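Local coordinates for plasma serine protease inhibitor (Homo sapiens, PDB 3DY0), which inhibits serine proteases of blood plasma and other body fluids, including activated protein C, as a heparin-dependent serpin that traps its target after reactive-loop cleavage, at residues Met38-Gly46 and Phe109-Tyr117; Thr144-Leu155 and Arg325-Ile333. All coordinates share one frame; numbering follows the deposited sequence.

Contact 1: residues Met38-Gly46 and Phe109-Tyr117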
loop_
_atom_site.group_PDB
_atom_site.type_symbol
_atom_site.label_atom_id
_atom_site.label_comp_id
_atom_site.label_asym_id
_atom_site.label_seq_id
_atom_site.Cartn_x
_atom_site.Cartn_y
_atom_site.Cartn_z
ATOM N N MET A 38 8.504 -2.656 0.072
ATOM C CA MET A 38 9.670 -2.236 0.845
ATOM C C MET A 38 9.886 -3.240 1.976
ATOM O O MET A 38 11.014 -3.635 2.257
ATOM C CB MET A 38 9.484 -0.817 1.401
ATOM C CG MET A 38 10.657 -0.337 2.253
ATOM S SD MET A 38 10.705 1.449 2.499
ATOM C CE MET A 38 11.328 1.981 0.898
ATOM N N SER A 39 8.797 -3.686 2.601
ATOM C CA SER A 39 8.908 -4.661 3.686
ATOM C C SER A 39 9.495 -5.977 3.189
ATOM O O SER A 39 10.334 -6.580 3.855
ATOM C CB SER A 39 7.537 -4.920 4.318
ATOM O OG SER A 39 7.045 -3.755 4.961
ATOM N N LEU A 40 9.050 -6.421 2.018
ATOM C CA LEU A 40 9.551 -7.662 1.443
ATOM C C LEU A 40 11.019 -7.513 1.035
ATOM O O LEU A 40 11.812 -8.448 1.177
ATOM C CB LEU A 40 8.696 -8.064 0.238
ATOM C CG LEU A 40 7.350 -8.696 0.597
ATOM C CD1 LEU A 40 6.506 -8.852 -0.659
ATOM C CD2 LEU A 40 7.580 -10.057 1.254
ATOM N N ALA A 41 11.381 -6.339 0.521
ATOM C CA ALA A 41 12.763 -6.090 0.129
ATOM C C ALA A 41 13.670 -6.150 1.363
ATOM O O ALA A 41 14.754 -6.731 1.321
ATOM C CB ALA A 41 12.878 -4.728 -0.543
ATOM N N MET A 42 13.234 -5.544 2.463
ATOM C CA MET A 42 14.023 -5.577 3.690
ATOM C C MET A 42 14.125 -7.013 4.194
ATOM O O MET A 42 15.184 -7.456 4.646
ATOM C CB MET A 42 13.381 -4.691 4.764
ATOM C CG MET A 42 13.464 -3.206 4.443
ATOM S SD MET A 42 12.914 -2.145 5.794
ATOM C CE MET A 42 11.172 -2.646 5.926
ATOM N N LEU A 43 13.018 -7.739 4.111
ATOM C CA LEU A 43 12.993 -9.126 4.555
ATOM C C LEU A 43 14.004 -9.958 3.763
ATOM O O LEU A 43 14.666 -10.833 4.322
ATOM C CB LEU A 43 11.582 -9.704 4.392
ATOM C CG LEU A 43 11.348 -11.155 4.820
ATOM C CD1 LEU A 43 11.735 -11.339 6.287
ATOM C CD2 LEU A 43 9.883 -11.511 4.611
ATOM N N SER A 44 14.141 -9.674 2.468
ATOM C CA SER A 44 15.078 -10.425 1.634
ATOM C C SER A 44 16.533 -10.225 2.058
ATOM O O SER A 44 17.382 -11.069 1.776
ATOM C CB SER A 44 14.916 -10.055 0.150
ATOM O OG SER A 44 15.531 -8.817 -0.173
ATOM N N LEU A 45 16.821 -9.123 2.746
ATOM C CA LEU A 45 18.188 -8.853 3.182
ATOM C C LEU A 45 18.738 -9.964 4.063
ATOM O O LEU A 45 19.936 -10.259 4.030
ATOM C CB LEU A 45 18.259 -7.531 3.946
ATOM C CG LEU A 45 18.110 -6.246 3.126
ATOM C CD1 LEU A 45 18.067 -5.053 4.077
ATOM C CD2 LEU A 45 19.273 -6.114 2.140
ATOM N N GLY A 46 17.863 -10.578 4.850
ATOM C CA GLY A 46 18.304 -11.641 5.734
ATOM C C GLY A 46 17.787 -13.011 5.352
ATOM O O GLY A 46 17.802 -13.931 6.170
ATOM N N PHE A 109 22.994 -7.694 8.713
ATOM C CA PHE A 109 21.588 -7.360 8.497
ATOM C C PHE A 109 21.267 -6.007 9.120
ATOM O O PHE A 109 20.629 -5.162 8.499
ATOM C CB PHE A 109 20.683 -8.434 9.101
ATOM C CG PHE A 109 19.220 -8.091 9.049
ATOM C CD1 PHE A 109 18.552 -8.002 7.830
ATOM C CD2 PHE A 109 18.514 -7.843 10.218
ATOM C CE1 PHE A 109 17.197 -7.667 7.783
ATOM C CE2 PHE A 109 17.160 -7.508 10.181
ATOM C CZ PHE A 109 16.503 -7.421 8.963
ATOM N N VAL A 110 21.713 -5.802 10.353
ATOM C CA VAL A 110 21.459 -4.533 11.022
ATOM C C VAL A 110 22.103 -3.375 10.258
ATOM O O VAL A 110 21.502 -2.312 10.111
ATOM C CB VAL A 110 21.984 -4.555 12.472
ATOM C CG1 VAL A 110 21.810 -3.185 13.108
ATOM C CG2 VAL A 110 21.234 -5.601 13.270
ATOM N N SER A 111 23.321 -3.586 9.766
ATOM C CA SER A 111 24.029 -2.551 9.018
ATOM C C SER A 111 23.326 -2.228 7.703
ATOM O O SER A 111 23.209 -1.064 7.321
ATOM C CB SER A 111 25.470 -2.988 8.736
ATOM O OG SER A 111 26.226 -3.058 9.935
ATOM N N ALA A 112 22.860 -3.264 7.012
ATOM C CA ALA A 112 22.167 -3.078 5.743
ATOM C C ALA A 112 20.860 -2.327 5.968
ATOM O O ALA A 112 20.490 -1.449 5.187
ATOM C CB ALA A 112 21.890 -4.430 5.097
ATOM N N MET A 113 20.159 -2.679 7.040
ATOM C CA MET A 113 18.896 -2.029 7.359
ATOM C C MET A 113 19.088 -0.546 7.652
ATOM O O MET A 113 18.297 0.287 7.214
ATOM C CB MET A 113 18.236 -2.726 8.552
ATOM C CG MET A 113 17.605 -4.072 8.208
ATOM S SD MET A 113 16.084 -3.887 7.224
ATOM C CE MET A 113 14.912 -3.604 8.522
ATOM N N LYS A 114 20.148 -0.214 8.384
ATOM C CA LYS A 114 20.419 1.179 8.718
ATOM C C LYS A 114 20.892 1.984 7.511
ATOM O O LYS A 114 20.456 3.117 7.306
ATOM C CB LYS A 114 21.458 1.257 9.845
ATOM C CG LYS A 114 20.922 0.779 11.192
ATOM C CD LYS A 114 21.984 0.811 12.292
ATOM C CE LYS A 114 21.420 0.289 13.611
ATOM N NZ LYS A 114 22.459 0.219 14.682
ATOM N N THR A 115 21.767 1.391 6.704
ATOM C CA THR A 115 22.320 2.067 5.533
ATOM C C THR A 115 21.386 2.164 4.331
ATOM O O THR A 115 21.232 3.233 3.739
ATOM C CB THR A 115 23.617 1.377 5.071
ATOM O OG1 THR A 115 24.575 1.404 6.136
ATOM C CG2 THR A 115 24.202 2.091 3.856
ATOM N N LEU A 116 20.774 1.044 3.966
ATOM C CA LEU A 116 19.882 1.003 2.818
ATOM C C LEU A 116 18.462 1.468 3.109
ATOM O O LEU A 116 17.846 2.140 2.285
ATOM C CB LEU A 116 19.828 -0.417 2.252
ATOM C CG LEU A 116 21.126 -0.978 1.667
ATOM C CD1 LEU A 116 20.946 -2.456 1.362
ATOM C CD2 LEU A 116 21.500 -0.208 0.409
ATOM N N TYR A 117 17.939 1.118 4.280
ATOM C CA TYR A 117 16.568 1.484 4.596
ATOM C C TYR A 117 16.365 2.498 5.716
ATOM O O TYR A 117 15.233 2.736 6.146
ATOM C CB TYR A 117 15.762 0.204 4.848
ATOM C CG TYR A 117 15.624 -0.624 3.585
ATOM C CD1 TYR A 117 16.598 -1.556 3.220
ATOM C CD2 TYR A 117 14.566 -0.402 2.709
ATOM C CE1 TYR A 117 16.520 -2.241 2.008
ATOM C CE2 TYR A 117 14.478 -1.074 1.497
ATOM C CZ TYR A 117 15.458 -1.990 1.150
ATOM O OH TYR A 117 15.386 -2.619 -0.073
#
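Met42 lays its CG methylene over one face of the Tyr117 ring, 3.5 Å from the ring centroid and 14° off the normal, which is CH-pi geometry. Its sulfur reaches the same ring more obliquely, SD standing 4.4 Å from the centroid in a Met-aromatic contact, and SD also meets the terminal CE of Met113 at 3.7 Å, the two methionine chains crossing at about a right angle. Met38 CG, Ala41 CB and Leu45 CD1 approach it obliquely and, with Met42, form the hole of helix 33-45 that takes Tyr117 as a knob. The packing is reciprocal: Leu45 enters a hole formed by Phe109, Ala112, Met113 and Tyr117, with CD1 3.9 Å from Met113 SD and CB at the edge of the Phe109 ring. Both helices belong to the helical part of the serpin fold packed against the central sheet, running roughly antiparallel (146° between the short segments, 10.2 Å at closest approach), and no hydrogen bond links them. The carbonyl O of Met42 also lies near the Phe109 ring plane, 3.7 Å from CE1. Phe109 gets there with CG anti to its backbone N (chi1 174°), and Met113 CG of its own helix rests on one ring face. Farther out, Tyr117 OH is hydrogen-bonded to His72 ND1 of helix 65-81, while Met42 and Met113 both touch Met163 of strand 159-172.

Contact 2: residues Thr144-Leu155 and Arg325-Ile333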
loop_
_atom_site.group_PDB
_atom_site.type_symbol
_atom_site.label_atom_id
_atom_site.label_comp_id
_atom_site.label_asym_id
_atom_site.label_seq_id
_atom_site.Cartn_x
_atom_site.Cartn_y
_atom_site.Cartn_z
ATOM N N THR A 144 2.254 7.931 11.608
ATOM C CA THR A 144 1.159 8.078 10.655
ATOM C C THR A 144 0.173 9.142 11.123
ATOM O O THR A 144 -0.987 9.159 10.719
ATOM C CB THR A 144 0.418 6.747 10.423
ATOM O OG1 THR A 144 -0.155 6.288 11.650
ATOM C CG2 THR A 144 1.377 5.695 9.889
ATOM N N LYS A 145 0.664 10.032 11.982
ATOM C CA LYS A 145 -0.127 11.132 12.514
ATOM C C LYS A 145 -1.515 10.712 12.981
ATOM O O LYS A 145 -2.519 11.373 12.689
ATOM C CB LYS A 145 -0.221 12.248 11.470
ATOM C CG LYS A 145 1.143 12.775 11.031
ATOM C CD LYS A 145 1.017 14.024 10.172
ATOM N N GLY A 146 -1.556 9.597 13.707
ATOM C CA GLY A 146 -2.798 9.083 14.257
ATOM C C GLY A 146 -3.722 8.328 13.322
ATOM O O GLY A 146 -4.806 7.926 13.733
ATOM N N LYS A 147 -3.304 8.116 12.078
ATOM C CA LYS A 147 -4.153 7.418 11.118
ATOM C C LYS A 147 -4.137 5.895 11.246
ATOM O O LYS A 147 -5.151 5.247 10.999
ATOM C CB LYS A 147 -3.784 7.829 9.692
ATOM C CG LYS A 147 -3.979 9.318 9.404
ATOM C CD LYS A 147 -5.409 9.772 9.686
ATOM C CE LYS A 147 -5.589 11.253 9.348
ATOM N NZ LYS A 147 -6.955 11.752 9.679
ATOM N N ILE A 148 -2.995 5.321 11.616
ATOM C CA ILE A 148 -2.917 3.872 11.784
ATOM C C ILE A 148 -2.817 3.582 13.276
ATOM O O ILE A 148 -1.752 3.718 13.881
ATOM C CB ILE A 148 -1.693 3.258 11.061
ATOM C CG1 ILE A 148 -1.753 3.560 9.557
ATOM C CG2 ILE A 148 -1.683 1.746 11.269
ATOM C CD1 ILE A 148 -2.948 2.949 8.838
ATOM N N VAL A 149 -3.938 3.188 13.867
ATOM C CA VAL A 149 -3.982 2.886 15.290
ATOM C C VAL A 149 -4.144 1.389 15.528
ATOM O O VAL A 149 -4.828 0.697 14.772
ATOM C CB VAL A 149 -5.145 3.634 15.982
ATOM C CG1 VAL A 149 -4.970 5.136 15.809
ATOM C CG2 VAL A 149 -6.475 3.184 15.403
ATOM N N ASP A 150 -3.503 0.900 16.582
ATOM C CA ASP A 150 -3.561 -0.514 16.939
ATOM C C ASP A 150 -3.171 -1.468 15.810
ATOM O O ASP A 150 -3.879 -2.435 15.534
ATOM C CB ASP A 150 -4.967 -0.858 17.440
ATOM C CG ASP A 150 -5.311 -0.158 18.744
ATOM O OD1 ASP A 150 -6.494 -0.189 19.141
ATOM O OD2 ASP A 150 -4.400 0.418 19.376
ATOM N N LEU A 151 -2.039 -1.209 15.161
ATOM C CA LEU A 151 -1.588 -2.083 14.086
ATOM C C LEU A 151 -1.528 -3.520 14.598
ATOM O O LEU A 151 -1.993 -4.451 13.941
ATOM C CB LEU A 151 -0.194 -1.673 13.603
ATOM C CG LEU A 151 0.421 -2.617 12.563
ATOM C CD1 LEU A 151 -0.374 -2.544 11.258
ATOM C CD2 LEU A 151 1.871 -2.238 12.322
ATOM N N LEU A 152 -0.952 -3.684 15.785
ATOM C CA LEU A 152 -0.803 -4.993 16.405
ATOM C C LEU A 152 -1.910 -5.289 17.413
ATOM O O LEU A 152 -2.224 -4.461 18.266
ATOM C CB LEU A 152 0.551 -5.079 17.118
ATOM C CG LEU A 152 1.801 -4.813 16.274
ATOM C CD1 LEU A 152 3.029 -4.776 17.172
ATOM C CD2 LEU A 152 1.943 -5.886 15.211
ATOM N N LYS A 153 -2.498 -6.475 17.304
ATOM C CA LYS A 153 -3.551 -6.903 18.219
ATOM C C LYS A 153 -3.282 -8.321 18.709
ATOM O O LYS A 153 -2.905 -9.192 17.929
ATOM C CB LYS A 153 -4.921 -6.850 17.531
ATOM C CG LYS A 153 -5.437 -5.444 17.286
ATOM C CD LYS A 153 -6.827 -5.467 16.668
ATOM C CE LYS A 153 -7.371 -4.060 16.476
ATOM N NZ LYS A 153 -6.539 -3.269 15.526
ATOM N N ASN A 154 -3.479 -8.535 20.008
ATOM C CA ASN A 154 -3.279 -9.836 20.638
ATOM C C ASN A 154 -1.960 -10.477 20.200
ATOM O O ASN A 154 -1.929 -11.626 19.755
ATOM C CB ASN A 154 -4.457 -10.758 20.304
ATOM C CG ASN A 154 -4.543 -11.954 21.230
ATOM O OD1 ASN A 154 -4.531 -11.809 22.454
ATOM N ND2 ASN A 154 -4.644 -13.145 20.653
ATOM N N LEU A 155 -0.873 -9.725 20.348
ATOM C CA LEU A 155 0.463 -10.172 19.967
ATOM C C LEU A 155 0.845 -11.551 20.500
ATOM O O LEU A 155 0.697 -11.837 21.687
ATOM C CB LEU A 155 1.498 -9.140 20.420
ATOM C CG LEU A 155 2.952 -9.358 19.987
ATOM C CD1 LEU A 155 3.033 -9.459 18.470
ATOM C CD2 LEU A 155 3.804 -8.206 20.491
ATOM N N ARG A 325 -5.943 12.157 2.560
ATOM C CA ARG A 325 -5.000 11.738 3.589
ATOM C C ARG A 325 -5.009 10.227 3.444
ATOM O O ARG A 325 -6.074 9.620 3.321
ATOM C CB ARG A 325 -5.454 12.112 5.005
ATOM C CG ARG A 325 -5.130 13.536 5.419
ATOM C CD ARG A 325 -6.093 14.505 4.781
ATOM N NE ARG A 325 -7.465 14.147 5.123
ATOM C CZ ARG A 325 -8.539 14.639 4.523
ATOM N NH1 ARG A 325 -9.746 14.246 4.908
ATOM N NH2 ARG A 325 -8.407 15.518 3.537
ATOM N N ALA A 326 -3.826 9.627 3.420
ATOM C CA ALA A 326 -3.714 8.179 3.299
ATOM C C ALA A 326 -2.517 7.729 4.111
ATOM O O ALA A 326 -1.505 8.426 4.193
ATOM C CB ALA A 326 -3.542 7.768 1.838
ATOM N N ALA A 327 -2.627 6.556 4.714
ATOM C CA ALA A 327 -1.527 6.051 5.511
ATOM C C ALA A 327 -1.598 4.546 5.570
ATOM O O ALA A 327 -2.639 3.956 5.319
ATOM C CB ALA A 327 -1.592 6.624 6.916
ATOM N N ALA A 328 -0.474 3.927 5.899
ATOM C CA ALA A 328 -0.426 2.482 6.007
ATOM C C ALA A 328 0.815 2.065 6.775
ATOM O O ALA A 328 1.763 2.838 6.925
ATOM C CB ALA A 328 -0.414 1.845 4.614
ATOM N N ALA A 329 0.792 0.836 7.272
ATOM C CA ALA A 329 1.933 0.295 7.981
ATOM C C ALA A 329 1.917 -1.207 7.780
ATOM O O ALA A 329 0.851 -1.812 7.618
ATOM C CB ALA A 329 1.863 0.636 9.474
ATOM N N THR A 330 3.103 -1.799 7.760
ATOM C CA THR A 330 3.247 -3.237 7.594
ATOM C C THR A 330 4.133 -3.712 8.737
ATOM O O THR A 330 5.218 -3.171 8.949
ATOM C CB THR A 330 3.919 -3.582 6.248
ATOM O OG1 THR A 330 3.137 -3.047 5.174
ATOM C CG2 THR A 330 4.037 -5.092 6.076
ATOM N N GLY A 331 3.647 -4.694 9.490
ATOM C CA GLY A 331 4.417 -5.226 10.598
ATOM C C GLY A 331 4.765 -6.671 10.318
ATOM O O GLY A 331 3.878 -7.519 10.214
ATOM N N THR A 332 6.057 -6.948 10.166
ATOM C CA THR A 332 6.524 -8.302 9.895
ATOM C C THR A 332 7.017 -8.874 11.218
ATOM O O THR A 332 7.997 -8.394 11.790
ATOM C CB THR A 332 7.653 -8.288 8.851
ATOM O OG1 THR A 332 7.154 -7.728 7.628
ATOM C CG2 THR A 332 8.153 -9.692 8.584
ATOM N N ILE A 333 6.317 -9.896 11.704
ATOM C CA ILE A 333 6.629 -10.504 12.991
ATOM C C ILE A 333 7.449 -11.790 12.905
ATOM O O ILE A 333 7.066 -12.730 12.211
ATOM C CB ILE A 333 5.322 -10.783 13.760
ATOM C CG1 ILE A 333 4.481 -9.501 13.825
ATOM C CG2 ILE A 333 5.636 -11.301 15.165
ATOM C CD1 ILE A 333 3.124 -9.669 14.504
HETATM O O HOH W 1 -6.907 14.051 8.398
#
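The loop 144-155 leaves helix 129-143 through a Schellman motif with Lys145 at C', turns at once in a type I' beta turn (Thr144 to Lys147), and then follows strand 325-333 without a single hydrogen bond to it, CA atoms of Ile148 and Ala328 being 6.4 Å apart. Side chains of the loop pack on one face of the strand and on its backbone; Arg325, Ala327, Ala329 and Ile333 have their CB atoms directed toward the loop. Ala327 CB is met by Lys147 CB at 3.7 Å and by Thr144 CB. Ile148 divides its branches: CD1 lies 3.7 Å from Ala327 O, whereas CG2 meets Ala329 CB. From farther along the loop Leu151 CD2 packs on Ala329 CB at 4.0 Å and extends to the backbone of Gly331, where the strand carries no side chain. CD1 of Ile333 touches both Leu152 CD2 and Leu155 CD1, 4.0 Å from the latter. Lys147 N to Thr144 O closes the turn, and Thr144 OG1 (chi1 61°) ties it to what follows by accepting from Ile148 N at 3.0 Å, N-H...O 153°; OG1 also hydrogen-bonds Val140 O of the preceding helix. At the polar end Lys147 NZ and Arg325 NE share a water, the arginine bond weak; Glu318 forms salt bridges with both side chains and Asp320 another with Arg325, which probably offsets the two like charges. Strand 323-335, between strands 159-172 and 307-319 and antiparallel to both, is the inserted reactive-centre loop of a cleaved serpin, occupying the central sheet beneath helix 129-143 and its following loop.

Contacts 1 and 2 lie 20 Å apart between centres, yet meet directly where Ser39 OG comes 3.4 Å from Thr330 CB. That meeting marks the two faces of the inserted strand 325-333: one meets the 144-155 loop of contact 2, while Thr330 points away from it, touching Ile36 and Ser39 of helix 33-45 and hydrogen-bonding Ser35. The same helix carries the 38-46 side of contact 1. Ala326 and Ala328, whose CB atoms also point away from the loop, each pack on an aromatic side chain of the bound peptide. Strand 159-172 pairs with strand 323-335 and also packs against the contact 1 helices. The central sheet thus separates the helix pair of contact 1 from the loop of contact 2.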